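Local structure of G protein alpha subunit (Entamoeba histolytica, 4FID) at residues T7-G12 / H164-G169; D186-V191 / E224-A229; K23-L28 / S313-V318; V230-L235 / K301-P306. The protein binds guanine nucleotides as the alpha subunit of a heterotrimeric G protein and probably relays transmembrane receptor signals through a cycle of GTP binding and hydrolysis. One frame throughout, in Å; residues are numbered along the deposited sequence.

Contact 1 (T7-G12 / H164-G169); sequences TVMLLG and HLIDVG
Thr7-Gly12 and His164-Gly169 run side by side in the same direction, their strand axes 4.7 Å apart at closest and 21° from parallel, with Thr7 beside His164 and Leu10 beside Asp167. Val8 and Leu10 face the neighbour with both N and O: Val8 N donates to His164 O (2.8 Å), Val8 O accepts from Ile166 N, Leu10 N donates to Ile166 O, and Leu10 O receives Val168 N (3.1 Å). The last bond carries the pairing beyond the strand into the loop. On the face of Val8 and Leu10, Leu165 reaches back across the pair, its CD2 lying 3.8 Å from Val8 CG1 and 4.1 Å from Leu10 CG. These are neighbouring parallel strands of the Ras-like sheet, where one leads into the P-loop and the other into an Asp-Val-Gly-Gly sequence that matches the GTP-binding DxxG element of G proteins. Asp167, on the same face as Leu10, gives OD2 to a salt bridge with Lys18, a residue that binds GDP. Helix 18-28 packs on this face through Ala22. On the other face, Thr7 CG2 touches Ile166 CD1 at 3.7 Å. Met9, present as selenomethionine, lays CG 3.9 Å from Val168 CG2; its chain bends only at chi3 (-77°), bringing CE near Ile166 CG2. Leu11 CD1 flanks Val168 CB at 3.7 Å, the two side chains pointing the same way.

Contact 2 (D186-V191 / E224-A229); sequences DCAIFV and EFLKGA
The flat groups through which Asp186 and Ala229 meet are peptide planes, not rings: Ala229 sits over one face of the peptide joining Asp186 to Cys187. Its CB stands above that plane, 3.8 Å from Asp186 O and 4.1 Å from Cys187 N. Ala229 CA lies above, and a little beyond, the carbonyl oxygen, and its C-H makes a weak contact with Asp186 O at 3.3 Å. Further along, Ala188 points its methyl at the loop and meets Leu226 CD1 at 4.2 Å; Leu226 CD1 is carried there by an extended chi2 (-174°). A type II turn from Leu226 to Ala229 brings Leu226 and Ala229 back to the strand, with Gly228 taking a positive phi (95°) in its third position. The loop joins helix 209-222 to strand 230-236, closing the right-handed beta-alpha-beta crossover from strand 187-193 usual in this fold. Lys231 holds the turn itself, bonding through NZ to the carbonyl oxygens of Leu226 and Ala229. No hydrogen bond joins the two segments: what passes directly between them is apolar packing and one weak C-H...O contact, which implies that directional bonding to the strand falls to Val230, paired through its backbone with Asp186 and Ala188.

Contact 3 (K23-L28 / S313-V318); sequences KQLKIL and SNIKRV
Ile315 meets the side chains of Gln24, Leu25 and Leu28, and with Leu28 and Lys316 it accounts for most of the surface buried between two helices that cross nearly at right angles (-81°), their axes 10.0 Å apart. Its CG2, anti to the backbone N, faces the other helix and is shared by three neighbours. Leu25 CD2 lies 4.0 Å from this CG2, the side chains crossing at about a right angle. Leu28 CD1 stands 4.1 Å from the same methyl, and the aliphatic part of Gln24 lies against the branch point, CG 3.8 Å from Ile315 CB. Helix 18-28 is the one that follows the P-loop, and helix 312-332 is the long C-terminal helix of the Ras-like domain. In G-alpha proteins the C-terminal helix is a main route by which an activated receptor is thought to act on the nucleotide, and the same is likely here; its junction with the first helix is widely regarded as part of that route. Thr20 and Ala309, which bind GDP, lie close to Gln24 and Ile315 respectively. Leu28 sits one turn beyond Gln24. Its CD1 reaches past Ile315 to the backbone of the other helix, 3.6 Å from Lys316 N, and touches Lys316 CB at 3.8 Å. Beyond CG the lysine chain is extended and leads away, so it is the base of Lys316 that packs on the leucine, while its side chain also touches Phe29. Ile315 also touches Thr307 of strand 301-307, and Gln24 touches Ile142 of helix 138-143.

Contact 4 (V230-L235 / K301-P306); sequences VKLIFL and KVYTNP
Tyr303 and Asn305 supply the backbone ladder to Lys231, Ile233 and Leu235 in a parallel pairing whose strand axes come within 4.7 Å. Tyr303 N donates to Lys231 O (3.0 Å) and Tyr303 O accepts from Ile233 N (2.8 Å); Asn305 N then bonds to Ile233 O and Asn305 O to Leu235 N. The last donor stands 28° out of the carbonyl plane, unlike the nearly axial bond between Asn305 N and Ile233 O. Before the ladder starts, a water accepts from Lys231 N; its link to Lys301 O is modelled too short to be trusted. Apolar contacts occupy both faces. On one, Val230 CG1 approaches the Tyr303 ring obliquely, 3.9 Å from CE1, and Leu232 CD1 rests 4.0 Å from Tyr303 CB. The other carries Ile233 CG1 against Val302 CG1 at 3.9 Å. Helix 312-332 packs on the Tyr303 side and helix 209-222 on the Ile233 side. Of polar groups, Lys231 O lies at the edge of the Tyr303 ring, in its plane, and Asn305 ND2 finds its partner outside the pair, in Asn284 OD1. Adjacent parallel strands buried between helices are typical of the P-loop GTPase fold, in which the C-terminal ends of the strands and the residues just after them, here Asn236, Asp239 and Ala309, bind GDP; Asn236 to Asp239 match the NKxD element.

Contacts 1, 2 and 4 lie across one mixed sheet, whose central order is 162-167, 6-12, 187-193, 230-236, 301-307. Contact 1 touches contact 2 through Met9 and Ile189, their centres 10 Å apart; contact 2 meets contact 4 through Phe190 and Phe234, 11 Å apart. Along the chain these three follow one another, whereas contact 3 begins within the span of contact 1 and closes after contact 4. Its helices follow sheet strands: helix 18-28 comes after strand 6-12, helix 312-332 after strand 301-307. Val318 packs on Phe234 and Asn305, about 16 Å separating the centres of contacts 3 and 4. Sequence-distant pieces thus converge into one Ras-like domain, with GDP bound largely at the C-terminal edge of the sheet and the start of helix 18-28.

Contact 1 (T7-G12 / H164-G169)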
# COMPACT_ATOMS: atom_id res chain seq x y z
N THR A 7 -2.27 1.39 -22.27
CA THR A 7 -2.78 0.49 -21.27
C THR A 7 -1.73 0.11 -20.22
O THR A 7 -0.61 -0.27 -20.53
CB THR A 7 -3.36 -0.75 -21.93
OG1 THR A 7 -4.53 -0.36 -22.66
CG2 THR A 7 -3.75 -1.80 -20.90
N VAL A 8 -2.13 0.20 -18.97
CA VAL A 8 -1.23 -0.06 -17.86
C VAL A 8 -1.91 -1.01 -16.92
O VAL A 8 -3.07 -0.81 -16.55
CB VAL A 8 -0.93 1.22 -17.09
CG1 VAL A 8 -0.09 0.92 -15.88
CG2 VAL A 8 -0.25 2.24 -18.00
N MSE A 9 -1.19 -2.05 -16.53
CA MSE A 9 -1.72 -3.09 -15.66
C MSE A 9 -0.98 -3.10 -14.33
O MSE A 9 0.25 -3.21 -14.31
CB MSE A 9 -1.60 -4.45 -16.34
CG MSE A 9 -2.07 -5.61 -15.50
SE MSE A 9 -2.08 -7.35 -16.42
CE MSE A 9 -3.70 -7.19 -17.51
N LEU A 10 -1.71 -2.96 -13.22
CA LEU A 10 -1.11 -3.05 -11.89
C LEU A 10 -1.19 -4.46 -11.35
O LEU A 10 -2.29 -5.01 -11.23
CB LEU A 10 -1.79 -2.11 -10.90
CG LEU A 10 -1.53 -0.61 -11.07
CD1 LEU A 10 -2.16 0.14 -9.92
CD2 LEU A 10 -0.04 -0.31 -11.16
N LEU A 11 -0.04 -5.03 -11.03
CA LEU A 11 0.07 -6.31 -10.33
C LEU A 11 0.73 -6.14 -8.98
O LEU A 11 1.47 -5.20 -8.76
CB LEU A 11 0.90 -7.32 -11.12
CG LEU A 11 0.35 -8.07 -12.37
CD1 LEU A 11 -1.13 -8.37 -12.30
CD2 LEU A 11 0.67 -7.33 -13.64
N GLY A 12 0.51 -7.08 -8.07
CA GLY A 12 1.28 -7.09 -6.86
C GLY A 12 0.80 -8.15 -5.93
O GLY A 12 -0.18 -8.79 -6.23
N HIS A 164 -5.38 3.81 -19.86
CA HIS A 164 -6.36 2.87 -19.32
C HIS A 164 -5.66 1.99 -18.29
O HIS A 164 -4.61 1.38 -18.57
CB HIS A 164 -6.99 2.04 -20.43
CG HIS A 164 -8.01 1.07 -19.94
ND1 HIS A 164 -9.29 1.44 -19.58
CD2 HIS A 164 -7.94 -0.28 -19.77
CE1 HIS A 164 -9.96 0.37 -19.19
NE2 HIS A 164 -9.17 -0.69 -19.30
N LEU A 165 -6.23 1.94 -17.09
CA LEU A 165 -5.57 1.32 -15.96
C LEU A 165 -6.34 0.05 -15.61
O LEU A 165 -7.56 0.11 -15.42
CB LEU A 165 -5.54 2.31 -14.78
CG LEU A 165 -4.67 2.10 -13.52
CD1 LEU A 165 -5.23 0.99 -12.65
CD2 LEU A 165 -3.23 1.79 -13.86
N ILE A 166 -5.64 -1.09 -15.58
CA ILE A 166 -6.25 -2.35 -15.17
C ILE A 166 -5.64 -2.79 -13.87
O ILE A 166 -4.46 -3.14 -13.82
CB ILE A 166 -5.99 -3.46 -16.20
CG1 ILE A 166 -6.50 -3.02 -17.59
CG2 ILE A 166 -6.62 -4.82 -15.72
CD1 ILE A 166 -5.98 -3.85 -18.72
N ASP A 167 -6.44 -2.77 -12.80
CA ASP A 167 -5.96 -3.14 -11.46
C ASP A 167 -6.36 -4.58 -11.15
O ASP A 167 -7.53 -4.88 -10.89
CB ASP A 167 -6.53 -2.16 -10.42
CG ASP A 167 -6.17 -2.52 -8.99
OD1 ASP A 167 -6.73 -1.88 -8.08
OD2 ASP A 167 -5.34 -3.44 -8.76
N VAL A 168 -5.38 -5.49 -11.19
CA VAL A 168 -5.67 -6.91 -10.98
C VAL A 168 -5.47 -7.32 -9.53
O VAL A 168 -4.36 -7.30 -9.03
CB VAL A 168 -4.77 -7.80 -11.86
CG1 VAL A 168 -5.24 -9.24 -11.76
CG2 VAL A 168 -4.78 -7.35 -13.31
N GLY A 169 -6.55 -7.68 -8.85
CA GLY A 169 -6.46 -8.12 -7.46
C GLY A 169 -6.67 -9.62 -7.33
O GLY A 169 -6.18 -10.39 -8.16

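Contact 2 (D186-V191 / E224-A229)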
# COMPACT_ATOMS: atom_id res chain seq x y z
N ASP A 186 0.49 -2.38 -22.72
CA ASP A 186 1.71 -1.66 -23.08
C ASP A 186 2.73 -1.69 -21.96
O ASP A 186 3.95 -1.74 -22.20
CB ASP A 186 1.39 -0.23 -23.51
CG ASP A 186 0.43 -0.19 -24.69
OD1 ASP A 186 0.68 -0.92 -25.67
OD2 ASP A 186 -0.58 0.54 -24.62
N CYS A 187 2.23 -1.69 -20.73
CA CYS A 187 3.07 -1.61 -19.55
C CYS A 187 2.49 -2.39 -18.37
O CYS A 187 1.31 -2.30 -18.06
CB CYS A 187 3.27 -0.15 -19.17
SG CYS A 187 4.14 0.08 -17.62
N ALA A 188 3.35 -3.16 -17.72
CA ALA A 188 2.96 -3.88 -16.53
C ALA A 188 3.71 -3.28 -15.35
O ALA A 188 4.92 -3.23 -15.35
CB ALA A 188 3.29 -5.35 -16.69
N ILE A 189 2.99 -2.78 -14.35
CA ILE A 189 3.64 -2.22 -13.18
C ILE A 189 3.50 -3.17 -11.98
O ILE A 189 2.40 -3.45 -11.52
CB ILE A 189 3.05 -0.85 -12.83
CG1 ILE A 189 3.21 0.11 -14.02
CG2 ILE A 189 3.70 -0.28 -11.57
CD1 ILE A 189 2.86 1.57 -13.71
N PHE A 190 4.63 -3.68 -11.48
CA PHE A 190 4.61 -4.55 -10.31
C PHE A 190 4.88 -3.75 -9.04
O PHE A 190 5.92 -3.10 -8.93
CB PHE A 190 5.62 -5.70 -10.45
CG PHE A 190 5.65 -6.64 -9.27
CD1 PHE A 190 4.65 -7.60 -9.10
CD2 PHE A 190 6.67 -6.57 -8.33
CE1 PHE A 190 4.66 -8.47 -8.01
CE2 PHE A 190 6.69 -7.44 -7.23
CZ PHE A 190 5.69 -8.40 -7.08
N VAL A 191 3.94 -3.79 -8.10
CA VAL A 191 4.08 -3.09 -6.85
C VAL A 191 4.43 -4.06 -5.74
O VAL A 191 3.85 -5.16 -5.64
CB VAL A 191 2.78 -2.39 -6.44
CG1 VAL A 191 3.04 -1.38 -5.28
CG2 VAL A 191 2.15 -1.71 -7.63
N GLU A 224 4.20 -15.21 -20.97
CA GLU A 224 4.19 -15.00 -22.43
C GLU A 224 3.14 -14.01 -22.93
O GLU A 224 3.28 -13.45 -24.01
CB GLU A 224 4.11 -16.33 -23.19
CG GLU A 224 5.27 -17.29 -22.85
CD GLU A 224 5.72 -18.16 -24.03
OE1 GLU A 224 5.12 -19.24 -24.26
OE2 GLU A 224 6.71 -17.78 -24.70
N PHE A 225 2.09 -13.77 -22.15
CA PHE A 225 1.10 -12.77 -22.55
C PHE A 225 1.59 -11.35 -22.27
O PHE A 225 1.08 -10.40 -22.84
CB PHE A 225 -0.24 -13.02 -21.86
CG PHE A 225 -0.66 -14.47 -21.90
CD1 PHE A 225 -1.13 -15.02 -23.09
CD2 PHE A 225 -0.53 -15.28 -20.77
CE1 PHE A 225 -1.51 -16.36 -23.16
CE2 PHE A 225 -0.90 -16.63 -20.82
CZ PHE A 225 -1.39 -17.17 -22.02
N LEU A 226 2.60 -11.23 -21.41
CA LEU A 226 3.14 -9.93 -21.06
C LEU A 226 4.43 -9.60 -21.80
O LEU A 226 5.11 -8.62 -21.47
CB LEU A 226 3.36 -9.81 -19.55
CG LEU A 226 2.08 -9.70 -18.74
CD1 LEU A 226 2.44 -9.45 -17.29
CD2 LEU A 226 1.19 -8.58 -19.31
N LYS A 227 4.81 -10.42 -22.77
CA LYS A 227 5.88 -10.02 -23.68
C LYS A 227 5.42 -8.77 -24.42
O LYS A 227 4.23 -8.61 -24.75
CB LYS A 227 6.23 -11.12 -24.68
CG LYS A 227 6.80 -12.39 -24.07
CD LYS A 227 7.93 -12.09 -23.10
CE LYS A 227 8.54 -13.38 -22.57
NZ LYS A 227 9.77 -13.13 -21.77
N GLY A 228 6.36 -7.87 -24.67
CA GLY A 228 6.02 -6.64 -25.34
C GLY A 228 5.76 -5.53 -24.36
O GLY A 228 5.98 -4.36 -24.68
N ALA A 229 5.30 -5.90 -23.16
CA ALA A 229 5.02 -4.90 -22.13
C ALA A 229 6.27 -4.46 -21.37
O ALA A 229 7.07 -5.28 -20.95
CB ALA A 229 3.93 -5.37 -21.16

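Contact 3 (K23-L28 / S313-V318)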
# COMPACT_ATOMS: atom_id res chain seq x y z
N LYS A 23 -6.08 4.38 -6.67
CA LYS A 23 -6.94 5.47 -6.22
C LYS A 23 -6.22 6.81 -6.40
O LYS A 23 -6.81 7.82 -6.76
CB LYS A 23 -7.33 5.28 -4.75
CG LYS A 23 -8.50 4.36 -4.55
CD LYS A 23 -8.64 3.99 -3.09
CE LYS A 23 -9.60 2.82 -2.93
NZ LYS A 23 -9.25 2.00 -1.73
N GLN A 24 -4.92 6.79 -6.17
CA GLN A 24 -4.12 7.99 -6.26
C GLN A 24 -4.09 8.54 -7.68
O GLN A 24 -4.07 9.75 -7.89
CB GLN A 24 -2.70 7.71 -5.76
CG GLN A 24 -1.93 8.94 -5.41
CD GLN A 24 -2.49 9.67 -4.21
OE1 GLN A 24 -2.11 9.40 -3.07
NE2 GLN A 24 -3.38 10.63 -4.47
N LEU A 25 -4.10 7.65 -8.67
CA LEU A 25 -4.05 8.06 -10.07
C LEU A 25 -5.41 8.52 -10.52
O LEU A 25 -5.52 9.41 -11.37
CB LEU A 25 -3.56 6.92 -10.97
CG LEU A 25 -2.11 6.48 -10.79
CD1 LEU A 25 -1.84 5.18 -11.53
CD2 LEU A 25 -1.17 7.57 -11.24
N LYS A 26 -6.47 7.92 -9.97
CA LYS A 26 -7.81 8.42 -10.25
C LYS A 26 -7.97 9.82 -9.68
O LYS A 26 -8.58 10.68 -10.33
CB LYS A 26 -8.91 7.49 -9.74
CG LYS A 26 -10.19 7.57 -10.56
CD LYS A 26 -11.39 6.91 -9.88
CE LYS A 26 -12.67 7.05 -10.74
NZ LYS A 26 -13.94 6.72 -10.04
N ILE A 27 -7.42 10.07 -8.48
CA ILE A 27 -7.49 11.42 -7.90
C ILE A 27 -6.70 12.41 -8.76
O ILE A 27 -7.17 13.50 -9.05
CB ILE A 27 -6.95 11.53 -6.43
CG1 ILE A 27 -7.69 10.65 -5.43
CG2 ILE A 27 -7.07 12.96 -5.98
CD1 ILE A 27 -9.15 10.77 -5.54
N LEU A 28 -5.49 12.02 -9.15
CA LEU A 28 -4.57 12.93 -9.83
C LEU A 28 -4.91 13.18 -11.28
O LEU A 28 -4.68 14.27 -11.79
CB LEU A 28 -3.13 12.41 -9.75
CG LEU A 28 -2.50 12.33 -8.37
CD1 LEU A 28 -1.19 11.52 -8.38
CD2 LEU A 28 -2.28 13.72 -7.84
N SER A 313 1.68 13.91 -4.19
CA SER A 313 2.79 14.59 -4.83
C SER A 313 3.86 13.61 -5.34
O SER A 313 4.30 13.73 -6.48
CB SER A 313 3.40 15.58 -3.85
OG SER A 313 4.21 16.51 -4.53
N ASN A 314 4.27 12.66 -4.50
CA ASN A 314 5.20 11.61 -4.90
C ASN A 314 4.67 10.76 -6.07
O ASN A 314 5.38 10.54 -7.05
CB ASN A 314 5.53 10.71 -3.71
CG ASN A 314 6.61 9.67 -4.02
OD1 ASN A 314 6.34 8.48 -4.13
ND2 ASN A 314 7.84 10.13 -4.15
N ILE A 315 3.45 10.27 -5.98
CA ILE A 315 2.92 9.45 -7.08
C ILE A 315 2.77 10.22 -8.40
O ILE A 315 2.98 9.65 -9.47
CB ILE A 315 1.59 8.77 -6.72
CG1 ILE A 315 1.78 7.78 -5.58
CG2 ILE A 315 1.00 8.08 -7.94
CD1 ILE A 315 2.98 6.86 -5.76
N LYS A 316 2.41 11.51 -8.33
CA LYS A 316 2.36 12.35 -9.53
C LYS A 316 3.73 12.47 -10.20
O LYS A 316 3.89 12.20 -11.38
CB LYS A 316 1.81 13.75 -9.21
CG LYS A 316 1.35 14.56 -10.43
CD LYS A 316 1.39 16.08 -10.16
CE LYS A 316 0.57 16.87 -11.21
NZ LYS A 316 0.67 18.39 -11.11
N ARG A 317 4.74 12.86 -9.43
CA ARG A 317 6.08 13.01 -9.97
C ARG A 317 6.56 11.68 -10.56
O ARG A 317 7.11 11.65 -11.67
CB ARG A 317 7.03 13.55 -8.90
CG ARG A 317 8.50 13.55 -9.26
CD ARG A 317 9.35 13.91 -8.05
NE ARG A 317 9.03 13.08 -6.87
CZ ARG A 317 9.64 13.18 -5.68
NH1 ARG A 317 10.61 14.07 -5.48
NH2 ARG A 317 9.28 12.39 -4.68
N VAL A 318 6.32 10.59 -9.85
CA VAL A 318 6.80 9.28 -10.28
C VAL A 318 6.08 8.69 -11.50
O VAL A 318 6.70 8.11 -12.39
CB VAL A 318 6.76 8.26 -9.14
CG1 VAL A 318 7.07 6.88 -9.67
CG2 VAL A 318 7.76 8.65 -8.08

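Contact 4 (V230-L235 / K301-P306)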
# COMPACT_ATOMS: atom_id res chain seq x y z
N VAL A 230 6.41 -3.14 -21.21
CA VAL A 230 7.44 -2.56 -20.35
C VAL A 230 7.22 -3.01 -18.92
O VAL A 230 6.09 -3.03 -18.44
CB VAL A 230 7.41 -1.01 -20.38
CG1 VAL A 230 8.70 -0.44 -19.81
CG2 VAL A 230 7.23 -0.51 -21.78
N LYS A 231 8.30 -3.35 -18.23
CA LYS A 231 8.19 -3.81 -16.86
C LYS A 231 8.75 -2.78 -15.89
O LYS A 231 9.94 -2.44 -15.93
CB LYS A 231 8.93 -5.14 -16.70
CG LYS A 231 8.68 -6.15 -17.82
CD LYS A 231 7.23 -6.60 -17.86
CE LYS A 231 7.12 -7.91 -18.62
NZ LYS A 231 7.82 -7.86 -19.92
N LEU A 232 7.88 -2.29 -15.01
CA LEU A 232 8.26 -1.33 -13.98
C LEU A 232 8.03 -1.95 -12.63
O LEU A 232 7.11 -2.75 -12.46
CB LEU A 232 7.38 -0.07 -14.08
CG LEU A 232 7.82 1.05 -15.03
CD1 LEU A 232 8.07 0.49 -16.43
CD2 LEU A 232 6.81 2.21 -15.05
N ILE A 233 8.84 -1.57 -11.65
CA ILE A 233 8.60 -2.02 -10.29
C ILE A 233 8.48 -0.82 -9.39
O ILE A 233 9.37 0.03 -9.38
CB ILE A 233 9.75 -2.88 -9.75
CG1 ILE A 233 9.84 -4.18 -10.53
CG2 ILE A 233 9.53 -3.23 -8.28
CD1 ILE A 233 10.88 -5.09 -9.97
N PHE A 234 7.39 -0.74 -8.63
CA PHE A 234 7.27 0.31 -7.62
C PHE A 234 7.60 -0.32 -6.29
O PHE A 234 6.88 -1.19 -5.80
CB PHE A 234 5.87 0.93 -7.56
CG PHE A 234 5.53 1.84 -8.73
CD1 PHE A 234 6.46 2.10 -9.73
CD2 PHE A 234 4.27 2.43 -8.82
CE1 PHE A 234 6.14 2.93 -10.81
CE2 PHE A 234 3.94 3.26 -9.88
CZ PHE A 234 4.88 3.52 -10.88
N LEU A 235 8.71 0.09 -5.71
CA LEU A 235 9.08 -0.37 -4.40
C LEU A 235 8.37 0.55 -3.43
O LEU A 235 8.82 1.66 -3.13
CB LEU A 235 10.60 -0.29 -4.25
CG LEU A 235 11.27 -1.11 -5.36
CD1 LEU A 235 12.71 -0.64 -5.65
CD2 LEU A 235 11.24 -2.59 -5.02
N LYS A 301 14.93 -5.23 -19.87
CA LYS A 301 15.32 -4.21 -18.90
C LYS A 301 14.14 -3.86 -18.01
O LYS A 301 13.02 -3.71 -18.48
CB LYS A 301 15.83 -2.97 -19.64
CG LYS A 301 16.23 -1.81 -18.73
CD LYS A 301 16.64 -0.56 -19.52
CE LYS A 301 17.99 -0.74 -20.21
NZ LYS A 301 18.36 0.45 -21.02
N VAL A 302 14.40 -3.72 -16.71
CA VAL A 302 13.36 -3.42 -15.73
C VAL A 302 13.59 -2.04 -15.11
O VAL A 302 14.68 -1.73 -14.62
CB VAL A 302 13.36 -4.49 -14.60
CG1 VAL A 302 12.41 -4.11 -13.51
CG2 VAL A 302 13.01 -5.83 -15.17
N TYR A 303 12.56 -1.20 -15.14
CA TYR A 303 12.67 0.14 -14.57
C TYR A 303 12.14 0.15 -13.13
O TYR A 303 11.09 -0.42 -12.85
CB TYR A 303 11.92 1.15 -15.45
CG TYR A 303 12.44 1.19 -16.86
CD1 TYR A 303 12.02 0.26 -17.81
CD2 TYR A 303 13.37 2.16 -17.26
CE1 TYR A 303 12.49 0.29 -19.12
CE2 TYR A 303 13.84 2.20 -18.57
CZ TYR A 303 13.40 1.26 -19.49
OH TYR A 303 13.88 1.29 -20.78
N THR A 304 12.88 0.76 -12.22
CA THR A 304 12.53 0.72 -10.81
C THR A 304 12.41 2.12 -10.24
O THR A 304 13.09 3.04 -10.68
CB THR A 304 13.55 -0.07 -9.93
OG1 THR A 304 14.83 0.57 -9.99
CG2 THR A 304 13.70 -1.51 -10.40
N ASN A 305 11.54 2.26 -9.24
CA ASN A 305 11.48 3.50 -8.48
C ASN A 305 10.85 3.24 -7.15
O ASN A 305 9.86 2.51 -7.05
CB ASN A 305 10.70 4.57 -9.23
CG ASN A 305 11.30 5.97 -9.05
OD1 ASN A 305 11.07 6.62 -8.04
ND2 ASN A 305 12.06 6.42 -10.04
N PRO A 306 11.41 3.82 -6.09
CA PRO A 306 10.70 3.67 -4.83
C PRO A 306 9.53 4.64 -4.80
O PRO A 306 9.54 5.67 -5.50
CB PRO A 306 11.76 4.03 -3.77
CG PRO A 306 12.99 4.55 -4.56
CD PRO A 306 12.55 4.74 -5.98
O HOH W 1 11.01 -3.61 -19.80